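Local coordinates for malonyl CoA-acyl carrier protein transacylase (Bartonella henselae, PDB 3QAT) that probably transfers the malonyl group from malonyl-CoA to acyl carrier protein, the step that supplies malonyl units for fatty acid biosynthesis, at residues A7-P12 and T277-G282; K92-H97 and P230-I235; E81-N86 and E308-L313; V238-E243 and R260-E265. All coordinates share one frame; numbering follows the deposited sequence. Where two conformers were deposited one is given.

Contact 1: residues A7-P12 and T277-G282; sequences AAFTFP and TLFEIG
Strands 7-11 and 277-281 run parallel with a signed crossing angle of -32°, paired in register from Ala7 with Thr277 to Thr10 with Glu280. Ala8 and Thr10 supply the N-H and C=O groups on one side, and four backbone hydrogen bonds result, the shortest from Thr10 N to Phe279 O at 2.8 Å. That carbonyl has a second donor: Thr10 OG1, set between the backbone N and the carbonyl carbon (chi1 63°), reaches Phe279 O at 2.9 Å from above the carbonyl plane. On the sheet face of Ala7, Phe9 and Phe279, Ile281 lays CD1 squarely over the Phe9 ring, 3.9 Å from its centroid. The rim atom CE1 of Phe9 meets CD2 of Phe279 at 3.6 Å, with the ring planes 80° apart, and Ala7 CB sits in the plane of the Phe279 ring at its edge. Ile281 CB also touches Phe11 CE2 at 3.7 Å. Past the strands, Pro12 CD packs on Ile281 O, which accepts a bond from Ser73. Helices 62-82 and 306-316 cover the phenylalanine face, helix 263-272 the other. Buried parallel strands between helical layers are characteristic of the alpha/beta core of acyltransferase domains.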
loop_
_atom_site.group_PDB
_atom_site.type_symbol
_atom_site.label_atom_id
_atom_site.label_comp_id
_atom_site.label_asym_id
_atom_site.label_seq_id
_atom_site.Cartn_x
_atom_site.Cartn_y
_atom_site.Cartn_z
ATOM N N ALA A 7 3.824 -8.632 17.260
ATOM C CA ALA A 7 2.980 -8.574 16.068
ATOM C C ALA A 7 3.193 -7.255 15.359
ATOM O O ALA A 7 3.512 -6.229 15.976
ATOM C CB ALA A 7 1.512 -8.700 16.468
ATOM N N ALA A 8 3.028 -7.297 14.042
ATOM C CA ALA A 8 2.977 -6.080 13.247
ATOM C C ALA A 8 1.696 -6.110 12.444
ATOM O O ALA A 8 1.215 -7.189 12.056
ATOM C CB ALA A 8 4.185 -5.981 12.327
ATOM N N PHE A 9 1.136 -4.926 12.211
ATOM C CA PHE A 9 -0.022 -4.804 11.298
ATOM C C PHE A 9 0.479 -4.224 9.970
ATOM O O PHE A 9 1.138 -3.165 9.940
ATOM C CB PHE A 9 -1.064 -3.844 11.898
ATOM C CG PHE A 9 -1.993 -4.462 12.914
ATOM C CD1 PHE A 9 -1.757 -5.737 13.477
ATOM C CD2 PHE A 9 -3.130 -3.750 13.319
ATOM C CE1 PHE A 9 -2.642 -6.274 14.415
ATOM C CE2 PHE A 9 -4.014 -4.270 14.272
ATOM C CZ PHE A 9 -3.776 -5.542 14.820
ATOM N N THR A 10 0.109 -4.876 8.863
ATOM C CA THR A 10 0.493 -4.411 7.526
ATOM C C THR A 10 -0.774 -4.136 6.729
ATOM O O THR A 10 -1.798 -4.811 6.921
ATOM C CB THR A 10 1.391 -5.420 6.763
ATOM O OG1 THR A 10 0.683 -6.643 6.540
ATOM C CG2 THR A 10 2.687 -5.719 7.560
ATOM N N PHE A 11 -0.707 -3.124 5.864
ATOM C CA PHE A 11 -1.902 -2.618 5.182
ATOM C C PHE A 11 -1.719 -2.673 3.686
ATOM O O PHE A 11 -0.745 -2.135 3.155
ATOM C CB PHE A 11 -2.151 -1.166 5.667
ATOM C CG PHE A 11 -2.527 -1.090 7.131
ATOM C CD1 PHE A 11 -1.542 -1.148 8.135
ATOM C CD2 PHE A 11 -3.861 -1.018 7.511
ATOM C CE1 PHE A 11 -1.911 -1.089 9.503
ATOM C CE2 PHE A 11 -4.244 -0.974 8.861
ATOM C CZ PHE A 11 -3.264 -1.010 9.865
ATOM N N PRO A 12 -2.647 -3.340 2.987
ATOM C CA PRO A 12 -2.470 -3.548 1.561
ATOM C C PRO A 12 -2.656 -2.298 0.714
ATOM O O PRO A 12 -3.262 -1.294 1.161
ATOM C CB PRO A 12 -3.509 -4.617 1.208
ATOM C CG PRO A 12 -4.541 -4.541 2.257
ATOM C CD PRO A 12 -3.846 -4.016 3.518
ATOM N N THR A 277 4.607 -12.484 14.044
ATOM C CA THR A 277 3.292 -12.617 13.434
ATOM C C THR A 277 2.994 -11.348 12.643
ATOM O O THR A 277 3.024 -10.262 13.197
ATOM C CB THR A 277 2.168 -12.850 14.476
ATOM O OG1 THR A 277 2.472 -14.012 15.257
ATOM C CG2 THR A 277 0.833 -13.097 13.783
ATOM N N LEU A 278 2.710 -11.512 11.357
ATOM C CA LEU A 278 2.386 -10.372 10.495
ATOM C C LEU A 278 0.930 -10.466 10.104
ATOM O O LEU A 278 0.541 -11.433 9.434
ATOM C CB LEU A 278 3.221 -10.435 9.213
ATOM C CG LEU A 278 4.734 -10.283 9.316
ATOM C CD1 LEU A 278 5.351 -10.777 8.010
ATOM C CD2 LEU A 278 5.107 -8.836 9.534
ATOM N N PHE A 279 0.143 -9.465 10.490
ATOM C CA PHE A 279 -1.270 -9.429 10.152
ATOM C C PHE A 279 -1.433 -8.512 8.933
ATOM O O PHE A 279 -0.778 -7.482 8.866
ATOM C CB PHE A 279 -2.088 -8.863 11.312
ATOM C CG PHE A 279 -2.153 -9.760 12.504
ATOM C CD1 PHE A 279 -3.042 -10.823 12.539
ATOM C CD2 PHE A 279 -1.319 -9.524 13.592
ATOM C CE1 PHE A 279 -3.116 -11.647 13.680
ATOM C CE2 PHE A 279 -1.375 -10.331 14.712
ATOM C CZ PHE A 279 -2.286 -11.381 14.760
ATOM N N GLU A 280 -2.254 -8.949 7.987
ATOM C CA GLU A 280 -2.681 -8.132 6.832
ATOM C C GLU A 280 -4.111 -7.637 7.110
ATOM O O GLU A 280 -5.067 -8.427 7.151
ATOM C CB GLU A 280 -2.634 -8.985 5.550
ATOM C CG GLU A 280 -3.102 -8.202 4.309
ATOM C CD GLU A 280 -2.804 -8.918 2.989
ATOM O OE1 GLU A 280 -2.578 -10.170 3.010
ATOM O OE2 GLU A 280 -2.744 -8.195 1.942
ATOM N N ILE A 281 -4.242 -6.324 7.282
ATOM C CA ILE A 281 -5.485 -5.736 7.753
ATOM C C ILE A 281 -6.264 -5.166 6.582
ATOM O O ILE A 281 -5.808 -4.219 5.953
ATOM C CB ILE A 281 -5.183 -4.576 8.748
ATOM C CG1 ILE A 281 -4.309 -5.023 9.934
ATOM C CG2 ILE A 281 -6.504 -3.955 9.255
ATOM C CD1 ILE A 281 -4.928 -6.161 10.780
ATOM N N GLY A 282 -7.429 -5.726 6.282
ATOM C CA GLY A 282 -8.278 -5.199 5.200
ATOM C C GLY A 282 -8.600 -6.192 4.099
ATOM O O GLY A 282 -8.880 -7.351 4.359
#

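Contact 2: residues K92-H97 and P230-I235; sequences KFVAGH and PIVPLI
Phe93 overlaps Ile235 and Pro233 through CD1, which lies 3.7 Å from Ile235 CD1, while Pro233 CG comes up at the ring edge, near its plane. Ile235 also touches the base of the aromatic side chain, its CG1 3.9 Å from Phe93 CB. Lys92 CG lies over one face of the ring, offset toward the rim, and Trp269 of helix 263-272 meets Phe93 edge-to-face.

The backbones are bridged once, at Val94 and Leu234. Val94 uses both its polar backbone atoms: its N gives an almost straight bond to Pro233 O (3.0 Å, 176°), and its O receives Ile235 N at 2.8 Å. The two methyls of Val94 go to different neighbours. CG1, anti to the carbonyl carbon (chi1 -64°), meets Val232 CG2 at 3.9 Å, the two valines crossing at about a right angle; CG2 lies 4.0 Å from Leu234 CD1. Val232 O is buried here without a polar partner. Leu234 and Val94 also rest on Ala104 of helix 100-107, and Ala95 CB lies against Ile235 CB.

Beyond the direct bonds a water continues the connection: it accepts from Gly96 N at 2.9 Å and lies within bonding distance of Ile235 O, at 2.8 Å, one of several acceptors near it. Asn237 ND2 holds Gly96 O. Strand 93-96 thus gains a short partner on the side away from strand 6-11, just before the chain turns into helix 100-107. Gly96 opens a Gly-His-Ser-Leu-Gly sequence, consistent with the nucleophile elbow of malonyl-CoA:ACP transacylases.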
loop_
_atom_site.group_PDB
_atom_site.type_symbol
_atom_site.label_atom_id
_atom_site.label_comp_id
_atom_site.label_asym_id
_atom_site.label_seq_id
_atom_site.Cartn_x
_atom_site.Cartn_y
_atom_site.Cartn_z
ATOM N N LYS A 92 3.499 -3.950 17.723
ATOM C CA LYS A 92 4.835 -3.379 17.796
ATOM C C LYS A 92 5.094 -2.309 16.723
ATOM O O LYS A 92 5.652 -1.245 17.026
ATOM C CB LYS A 92 5.894 -4.491 17.718
ATOM C CG LYS A 92 7.243 -4.090 18.260
ATOM C CD LYS A 92 8.153 -5.322 18.487
ATOM C CE LYS A 92 9.363 -5.010 19.376
ATOM N NZ LYS A 92 10.607 -4.553 18.654
ATOM N N PHE A 93 4.703 -2.611 15.474
ATOM C CA PHE A 93 4.951 -1.720 14.352
ATOM C C PHE A 93 3.780 -1.768 13.378
ATOM O O PHE A 93 3.062 -2.769 13.329
ATOM C CB PHE A 93 6.189 -2.154 13.560
ATOM C CG PHE A 93 7.441 -2.323 14.405
ATOM C CD1 PHE A 93 8.029 -1.222 15.014
ATOM C CD2 PHE A 93 8.019 -3.580 14.561
ATOM C CE1 PHE A 93 9.205 -1.383 15.800
ATOM C CE2 PHE A 93 9.186 -3.747 15.327
ATOM C CZ PHE A 93 9.764 -2.643 15.942
ATOM N N VAL A 94 3.635 -0.685 12.615
ATOM C CA VAL A 94 2.724 -0.678 11.441
ATOM C C VAL A 94 3.502 -0.406 10.181
ATOM O O VAL A 94 4.549 0.230 10.227
ATOM C CB VAL A 94 1.535 0.315 11.591
ATOM C CG1 VAL A 94 0.627 -0.113 12.754
ATOM C CG2 VAL A 94 2.031 1.758 11.745
ATOM N N ALA A 95 3.002 -0.912 9.052
ATOM C CA ALA A 95 3.593 -0.645 7.761
ATOM C C ALA A 95 2.518 -0.863 6.707
ATOM O O ALA A 95 1.570 -1.603 6.941
ATOM C CB ALA A 95 4.770 -1.601 7.495
ATOM N N GLY A 96 2.657 -0.212 5.561
ATOM C CA GLY A 96 1.665 -0.471 4.500
ATOM C C GLY A 96 2.279 -0.270 3.142
ATOM O O GLY A 96 3.264 0.463 2.985
ATOM N N HIS A 97 1.691 -0.943 2.155
ATOM C CA HIS A 97 2.256 -0.908 0.819
ATOM C C HIS A 97 1.715 0.316 0.061
ATOM O O HIS A 97 0.579 0.317 -0.399
ATOM C CB HIS A 97 1.959 -2.236 0.111
ATOM C CG HIS A 97 2.883 -2.530 -1.023
ATOM N ND1 HIS A 97 2.815 -1.859 -2.222
ATOM C CD2 HIS A 97 3.856 -3.467 -1.163
ATOM C CE1 HIS A 97 3.737 -2.344 -3.046
ATOM N NE2 HIS A 97 4.380 -3.320 -2.428
ATOM N N PRO A 230 2.624 8.950 15.336
ATOM C CA PRO A 230 1.875 7.693 15.469
ATOM C C PRO A 230 2.128 7.014 16.818
ATOM O O PRO A 230 3.231 7.138 17.380
ATOM C CB PRO A 230 2.425 6.828 14.323
ATOM C CG PRO A 230 3.833 7.335 14.133
ATOM C CD PRO A 230 3.705 8.857 14.343
ATOM N N ILE A 231 1.124 6.304 17.325
ATOM C CA ILE A 231 1.215 5.690 18.665
ATOM C C ILE A 231 2.161 4.474 18.712
ATOM O O ILE A 231 2.669 4.097 19.793
ATOM C CB ILE A 231 -0.174 5.301 19.210
ATOM C CG1 ILE A 231 -0.796 4.219 18.319
ATOM C CG2 ILE A 231 -1.054 6.553 19.392
ATOM C CD1 ILE A 231 -1.858 3.439 18.938
ATOM N N VAL A 232 2.381 3.861 17.545
ATOM C CA VAL A 232 3.461 2.872 17.349
ATOM C C VAL A 232 4.166 3.250 16.048
ATOM O O VAL A 232 3.546 3.899 15.211
ATOM C CB VAL A 232 2.968 1.401 17.351
ATOM C CG1 VAL A 232 2.159 1.097 18.616
ATOM C CG2 VAL A 232 2.163 1.059 16.117
ATOM N N PRO A 233 5.455 2.884 15.884
ATOM C CA PRO A 233 6.178 3.422 14.739
ATOM C C PRO A 233 5.720 2.854 13.404
ATOM O O PRO A 233 5.288 1.699 13.324
ATOM C CB PRO A 233 7.634 2.984 14.987
ATOM C CG PRO A 233 7.716 2.690 16.455
ATOM C CD PRO A 233 6.361 2.163 16.818
ATOM N N LEU A 234 5.856 3.693 12.385
ATOM C CA LEU A 234 5.658 3.258 11.007
ATOM C C LEU A 234 6.984 2.790 10.395
ATOM O O LEU A 234 7.980 3.542 10.409
ATOM C CB LEU A 234 5.129 4.454 10.221
ATOM C CG LEU A 234 4.951 4.194 8.714
ATOM C CD1 LEU A 234 3.664 3.404 8.433
ATOM C CD2 LEU A 234 5.006 5.507 7.910
ATOM N N ILE A 235 7.004 1.589 9.802
ATOM C CA ILE A 235 8.204 1.184 9.073
ATOM C C ILE A 235 8.022 1.693 7.631
ATOM O O ILE A 235 7.325 1.072 6.829
ATOM C CB ILE A 235 8.419 -0.348 9.081
ATOM C CG1 ILE A 235 8.264 -0.929 10.487
ATOM C CG2 ILE A 235 9.810 -0.691 8.465
ATOM C CD1 ILE A 235 9.145 -0.254 11.585
HETATM O O HOH W 1 4.866 1.657 5.658
#

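Contact 3: residues E81-N86 and E308-L313; sequences EQLGLN and EIEAAL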
loop_
_atom_site.group_PDB
_atom_site.type_symbol
_atom_site.label_atom_id
_atom_site.label_comp_id
_atom_site.label_asym_id
_atom_site.label_seq_id
_atom_site.Cartn_x
_atom_site.Cartn_y
_atom_site.Cartn_z
ATOM N N GLU A 81 -10.932 -2.640 17.504
ATOM C CA GLU A 81 -10.918 -1.751 18.659
ATOM C C GLU A 81 -12.188 -1.856 19.503
ATOM O O GLU A 81 -12.095 -1.873 20.738
ATOM C CB GLU A 81 -10.628 -0.313 18.241
ATOM C CG GLU A 81 -9.210 -0.175 17.696
ATOM C CD GLU A 81 -8.942 1.206 17.156
ATOM O OE1 GLU A 81 -9.882 1.864 16.641
ATOM O OE2 GLU A 81 -7.765 1.618 17.229
ATOM N N GLN A 82 -13.364 -1.968 18.876
ATOM C CA GLN A 82 -14.601 -2.113 19.674
ATOM C C GLN A 82 -14.574 -3.409 20.485
ATOM O O GLN A 82 -15.100 -3.476 21.612
ATOM C CB GLN A 82 -15.870 -2.062 18.806
ATOM C CG GLN A 82 -17.128 -2.140 19.668
ATOM C CD GLN A 82 -18.395 -1.585 19.024
ATOM O OE1 GLN A 82 -18.372 -0.998 17.937
ATOM N NE2 GLN A 82 -19.525 -1.769 19.719
ATOM N N LEU A 83 -13.945 -4.426 19.903
ATOM C CA LEU A 83 -13.808 -5.737 20.544
ATOM C C LEU A 83 -12.623 -5.840 21.513
ATOM O O LEU A 83 -12.317 -6.934 22.003
ATOM C CB LEU A 83 -13.783 -6.854 19.492
ATOM C CG LEU A 83 -15.086 -6.973 18.693
ATOM C CD1 LEU A 83 -14.949 -7.989 17.549
ATOM C CD2 LEU A 83 -16.305 -7.290 19.575
ATOM N N GLY A 84 -11.982 -4.711 21.800
ATOM C CA GLY A 84 -10.959 -4.648 22.825
ATOM C C GLY A 84 -9.516 -4.436 22.416
ATOM O O GLY A 84 -8.646 -4.384 23.292
ATOM N N LEU A 85 -9.235 -4.302 21.111
ATOM C CA LEU A 85 -7.856 -4.075 20.698
ATOM C C LEU A 85 -7.378 -2.692 21.121
ATOM O O LEU A 85 -8.028 -1.691 20.826
ATOM C CB LEU A 85 -7.682 -4.221 19.165
ATOM C CG LEU A 85 -6.289 -3.874 18.617
ATOM C CD1 LEU A 85 -5.215 -4.910 19.048
ATOM C CD2 LEU A 85 -6.356 -3.689 17.086
ATOM N N ASN A 86 -6.246 -2.664 21.818
ATOM C CA ASN A 86 -5.489 -1.441 22.044
ATOM C C ASN A 86 -4.219 -1.579 21.214
ATOM O O ASN A 86 -3.336 -2.373 21.534
ATOM C CB ASN A 86 -5.152 -1.275 23.536
ATOM C CG ASN A 86 -4.444 0.038 23.840
ATOM O OD1 ASN A 86 -3.431 0.387 23.222
ATOM N ND2 ASN A 86 -4.960 0.764 24.831
ATOM N N GLU A 308 -11.779 -13.961 11.042
ATOM C CA GLU A 308 -10.371 -13.603 11.098
ATOM C C GLU A 308 -10.088 -12.542 12.142
ATOM O O GLU A 308 -9.027 -12.551 12.754
ATOM C CB GLU A 308 -9.888 -13.114 9.713
ATOM C CG GLU A 308 -9.769 -14.262 8.716
ATOM C CD GLU A 308 -9.422 -13.789 7.319
ATOM O OE1 GLU A 308 -9.738 -12.616 6.997
ATOM O OE2 GLU A 308 -8.844 -14.595 6.540
ATOM N N ILE A 309 -11.023 -11.614 12.329
ATOM C CA ILE A 309 -10.899 -10.641 13.420
ATOM C C ILE A 309 -10.846 -11.361 14.782
ATOM O O ILE A 309 -9.954 -11.099 15.594
ATOM C CB ILE A 309 -12.031 -9.587 13.375
ATOM C CG1 ILE A 309 -11.774 -8.606 12.218
ATOM C CG2 ILE A 309 -12.148 -8.853 14.720
ATOM C CD1 ILE A 309 -13.035 -7.861 11.778
ATOM N N GLU A 310 -11.764 -12.285 15.004
ATOM C CA GLU A 310 -11.767 -13.065 16.253
ATOM C C GLU A 310 -10.437 -13.802 16.467
ATOM O O GLU A 310 -9.875 -13.746 17.565
ATOM C CB GLU A 310 -12.971 -14.032 16.323
ATOM C CG GLU A 310 -14.350 -13.358 16.399
ATOM C CD GLU A 310 -14.569 -12.541 17.668
ATOM O OE1 GLU A 310 -13.856 -12.754 18.677
ATOM O OE2 GLU A 310 -15.480 -11.685 17.663
ATOM N N ALA A 311 -9.915 -14.438 15.407
ATOM C CA ALA A 311 -8.661 -15.184 15.481
ATOM C C ALA A 311 -7.487 -14.262 15.800
ATOM O O ALA A 311 -6.638 -14.593 16.636
ATOM C CB ALA A 311 -8.417 -15.959 14.179
ATOM N N ALA A 312 -7.452 -13.085 15.157
ATOM C CA ALA A 312 -6.372 -12.131 15.390
ATOM C C ALA A 312 -6.394 -11.634 16.845
ATOM O O ALA A 312 -5.340 -11.513 17.485
ATOM C CB ALA A 312 -6.478 -10.941 14.397
ATOM N N LEU A 313 -7.587 -11.378 17.375
ATOM C CA LEU A 313 -7.702 -10.910 18.754
ATOM C C LEU A 313 -7.183 -11.965 19.752
ATOM O O LEU A 313 -6.542 -11.618 20.743
ATOM C CB LEU A 313 -9.148 -10.532 19.076
ATOM C CG LEU A 313 -9.657 -9.302 18.325
ATOM C CD1 LEU A 313 -11.162 -9.179 18.435
ATOM C CD2 LEU A 313 -8.966 -8.007 18.807
#
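Leu83 and Leu313 meet where helix 62-82 ends in a Schellman motif beside the C-terminal helix 306-316. Leu313 divides its two methyls between the leucines of the turn: CD1 touches Leu83 CB at 3.7 Å, and CD2 lies 4.0 Å from Leu85 CB. The Leu83 and Leu313 side chains cross at about a right angle. Leu83 CD1 reaches further along the helix, to Ile309 CG2 at 4.1 Å, one turn before Leu313. The contact is apolar apart from Glu310, whose bent chain (chi2 -64°) brings its carboxylate round beside the exposed Leu83.

The turn points Leu83 at the helix and brings the CB of Leu85 alongside Leu313. Gly84, with its positive phi of 111°, is the C-prime residue; its N bonds Glu81 O at 3.0 Å, and Leu85 N returns to Met80 O. The chain then enters helix 87-90, capped at its start by Asn86 OD1 on Lys89 N. On the other side, Glu308 fastens the early part of helix 306-316 to Thr302 and Gly304, while Ile309 and Ala312 also pack on Met80 and Val303. At the solvent margin, Glu310 OE2 lies 3.7 Å from the methyl carbon Leu83 CD1.

Contact 4: residues V238-E243 and R260-E265; sequences VSVIPE and RVRWRE
Val240 lies across one face of the Arg262 guanidinium, with CG2 3.5 Å above its plane and offset toward the rim, while the polar partners of the group gather round its edge. The two side chains approach obliquely, and the same methyl also touches Arg262 CB at 3.6 Å. The second branch of Val240, CG1, stands anti to the backbone N (chi1 -158°) and packs on the first turn of helix 263-272, 3.4 Å from Glu265 O.

Along its edge the guanidinium works in two directions. NH1 donates to Val238 O at 3.0 Å, the one hydrogen bond between the segments, with the donor tilted 31° from the carbonyl plane. NE and NH2 grip the Glu265 carboxylate side-on: NE to OE1 at 2.8 Å and NH2 to OE2 at 3.0 Å. Both oxygens lie in the guanidinium plane, yet both are met from above the carboxylate plane. This double grip fixes the rotation of the guanidinium and so the face it turns to Val240. In one of its two conformers Arg260 NH1 may add a weak bond to Glu265 OE1, with Glu146 as a second acid.

In the loop, Ser239 OG donates to Glu243 OE2, whose carboxylate is also paired with Arg248. The whole is a surface salt-bridge network at the start of a helix, with Arg262 in the N-cap position, fastening the loop between strands 234-235 and 242-243 to helix 263-272.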
loop_
_atom_site.group_PDB
_atom_site.type_symbol
_atom_site.label_atom_id
_atom_site.label_comp_id
_atom_site.label_asym_id
_atom_site.label_seq_id
_atom_site.Cartn_x
_atom_site.Cartn_y
_atom_site.Cartn_z
ATOM N N VAL A 238 10.280 4.041 2.315
ATOM C CA VAL A 238 11.482 4.666 1.766
ATOM C C VAL A 238 12.694 4.368 2.648
ATOM O O VAL A 238 13.801 4.171 2.140
ATOM C CB VAL A 238 11.270 6.211 1.613
ATOM C CG1 VAL A 238 12.583 6.984 1.395
ATOM C CG2 VAL A 238 10.305 6.447 0.444
ATOM N N SER A 239 12.457 4.290 3.949
ATOM C CA SER A 239 13.563 4.254 4.936
ATOM C C SER A 239 13.778 2.893 5.602
ATOM O O SER A 239 14.899 2.585 6.042
ATOM C CB SER A 239 13.344 5.306 6.010
ATOM O OG SER A 239 12.181 5.004 6.784
ATOM N N VAL A 240 12.729 2.071 5.650
ATOM C CA VAL A 240 12.794 0.749 6.318
ATOM C C VAL A 240 13.366 0.846 7.761
ATOM O O VAL A 240 14.117 -0.031 8.217
ATOM C CB VAL A 240 13.551 -0.310 5.491
ATOM C CG1 VAL A 240 13.130 -1.728 5.921
ATOM C CG2 VAL A 240 13.275 -0.139 4.025
ATOM N N ILE A 241 12.963 1.892 8.468
ATOM C CA ILE A 241 13.256 2.024 9.893
ATOM C C ILE A 241 12.007 2.492 10.610
ATOM O O ILE A 241 11.065 3.018 9.969
ATOM C CB ILE A 241 14.444 2.989 10.169
ATOM C CG1 ILE A 241 14.150 4.390 9.639
ATOM C CG2 ILE A 241 15.757 2.425 9.625
ATOM C CD1 ILE A 241 15.316 5.394 9.807
ATOM N N PRO A 242 11.956 2.307 11.937
ATOM C CA PRO A 242 10.762 2.757 12.644
ATOM C C PRO A 242 10.722 4.286 12.713
ATOM O O PRO A 242 11.645 4.932 13.233
ATOM C CB PRO A 242 10.867 2.101 14.036
ATOM C CG PRO A 242 12.217 1.494 14.101
ATOM C CD PRO A 242 12.821 1.430 12.757
ATOM N N GLU A 243 9.662 4.859 12.164
ATOM C CA GLU A 243 9.516 6.309 12.112
ATOM C C GLU A 243 8.359 6.768 12.989
ATOM O O GLU A 243 7.251 6.233 12.887
ATOM C CB GLU A 243 9.255 6.747 10.662
ATOM C CG GLU A 243 10.298 6.247 9.642
ATOM C CD GLU A 243 11.587 7.074 9.617
ATOM O OE1 GLU A 243 11.759 8.001 10.460
ATOM O OE2 GLU A 243 12.409 6.802 8.729
ATOM N N ARG A 260 11.211 3.881 -4.699
ATOM C CA ARG A 260 10.980 2.434 -4.605
ATOM C C ARG A 260 10.270 2.033 -3.314
ATOM O O ARG A 260 10.627 2.481 -2.217
ATOM C CB ARG A 260 12.317 1.696 -4.717
ATOM C CG ARG A 260 12.300 0.205 -4.347
ATOM C CD ARG A 260 13.680 -0.429 -4.591
ATOM N NE ARG A 260 14.722 0.211 -3.791
ATOM C CZ ARG A 260 15.431 -0.385 -2.831
ATOM N NH1 ARG A 260 15.243 -1.674 -2.532
ATOM N NH2 ARG A 260 16.345 0.319 -2.174
ATOM N N VAL A 261 9.260 1.177 -3.442
ATOM C CA VAL A 261 8.609 0.619 -2.256
ATOM C C VAL A 261 9.456 -0.575 -1.799
ATOM O O VAL A 261 9.517 -1.601 -2.483
ATOM C CB VAL A 261 7.173 0.139 -2.571
ATOM C CG1 VAL A 261 6.556 -0.515 -1.324
ATOM C CG2 VAL A 261 6.327 1.345 -3.011
ATOM N N ARG A 262 10.123 -0.430 -0.656
ATOM C CA ARG A 262 11.124 -1.422 -0.202
ATOM C C ARG A 262 10.421 -2.496 0.657
ATOM O O ARG A 262 10.691 -2.639 1.866
ATOM C CB ARG A 262 12.242 -0.709 0.575
ATOM C CG ARG A 262 13.054 0.220 -0.328
ATOM C CD ARG A 262 13.972 1.093 0.496
ATOM N NE ARG A 262 15.076 0.316 1.076
ATOM C CZ ARG A 262 16.028 0.864 1.834
ATOM N NH1 ARG A 262 15.988 2.159 2.129
ATOM N NH2 ARG A 262 17.025 0.120 2.300
ATOM N N TRP A 263 9.501 -3.247 0.039
ATOM C CA TRP A 263 8.630 -4.129 0.825
ATOM C C TRP A 263 9.363 -5.367 1.356
ATOM O O TRP A 263 9.192 -5.748 2.526
ATOM C CB TRP A 263 7.324 -4.553 0.062
ATOM C CG TRP A 263 6.322 -5.135 1.040
ATOM C CD1 TRP A 263 5.947 -6.454 1.158
ATOM C CD2 TRP A 263 5.622 -4.423 2.069
ATOM N NE1 TRP A 263 5.027 -6.593 2.186
ATOM C CE2 TRP A 263 4.816 -5.362 2.764
ATOM C CE3 TRP A 263 5.602 -3.073 2.470
ATOM C CZ2 TRP A 263 4.000 -4.999 3.862
ATOM C CZ3 TRP A 263 4.781 -2.701 3.546
ATOM C CH2 TRP A 263 3.986 -3.658 4.223
ATOM N N ARG A 264 10.169 -5.991 0.506
ATOM C CA ARG A 264 10.993 -7.126 0.922
ATOM C C ARG A 264 11.798 -6.772 2.184
ATOM O O ARG A 264 11.755 -7.486 3.186
ATOM C CB ARG A 264 11.942 -7.544 -0.219
ATOM C CG ARG A 264 12.907 -8.686 0.202
ATOM C CD ARG A 264 13.987 -8.942 -0.835
ATOM N NE ARG A 264 14.807 -7.758 -1.149
ATOM C CZ ARG A 264 15.907 -7.382 -0.496
ATOM N NH1 ARG A 264 16.348 -8.074 0.545
ATOM N NH2 ARG A 264 16.565 -6.288 -0.880
ATOM N N GLU A 265 12.518 -5.648 2.121
ATOM C CA GLU A 265 13.362 -5.231 3.247
ATOM C C GLU A 265 12.541 -4.912 4.486
ATOM O O GLU A 265 12.985 -5.152 5.614
ATOM C CB GLU A 265 14.185 -4.014 2.840
ATOM C CG GLU A 265 15.360 -4.353 1.879
ATOM C CD GLU A 265 15.929 -3.103 1.224
ATOM O OE1 GLU A 265 15.230 -2.448 0.400
ATOM O OE2 GLU A 265 17.096 -2.769 1.535
#

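How the contacts relate
From the N terminus, strand 6-11 opens contact 1, which closes 265 residues later on strand 275-281. Contact 3 opens within that loop at the end of helix 62-82 but closes beyond it on helix 306-316, so contacts 1 and 3 cross. Contacts 2 and 4 fall in series within both loops. Strand 6-11 lies between 93-96 and 275-281, so contacts 1 and 2 both reach the same parallel sheet, contact 2 at its edge strand. Contact 3 packs against the phenylalanine face of that sheet through Ala312 and Leu85. Contact 4 joins contact 2 through the antiparallel pair 234-235 and 242-243, and Trp263 reaches both Gly96 and Thr10. Contacts 3 and 4 remain apart, centres about 27 Å from each other.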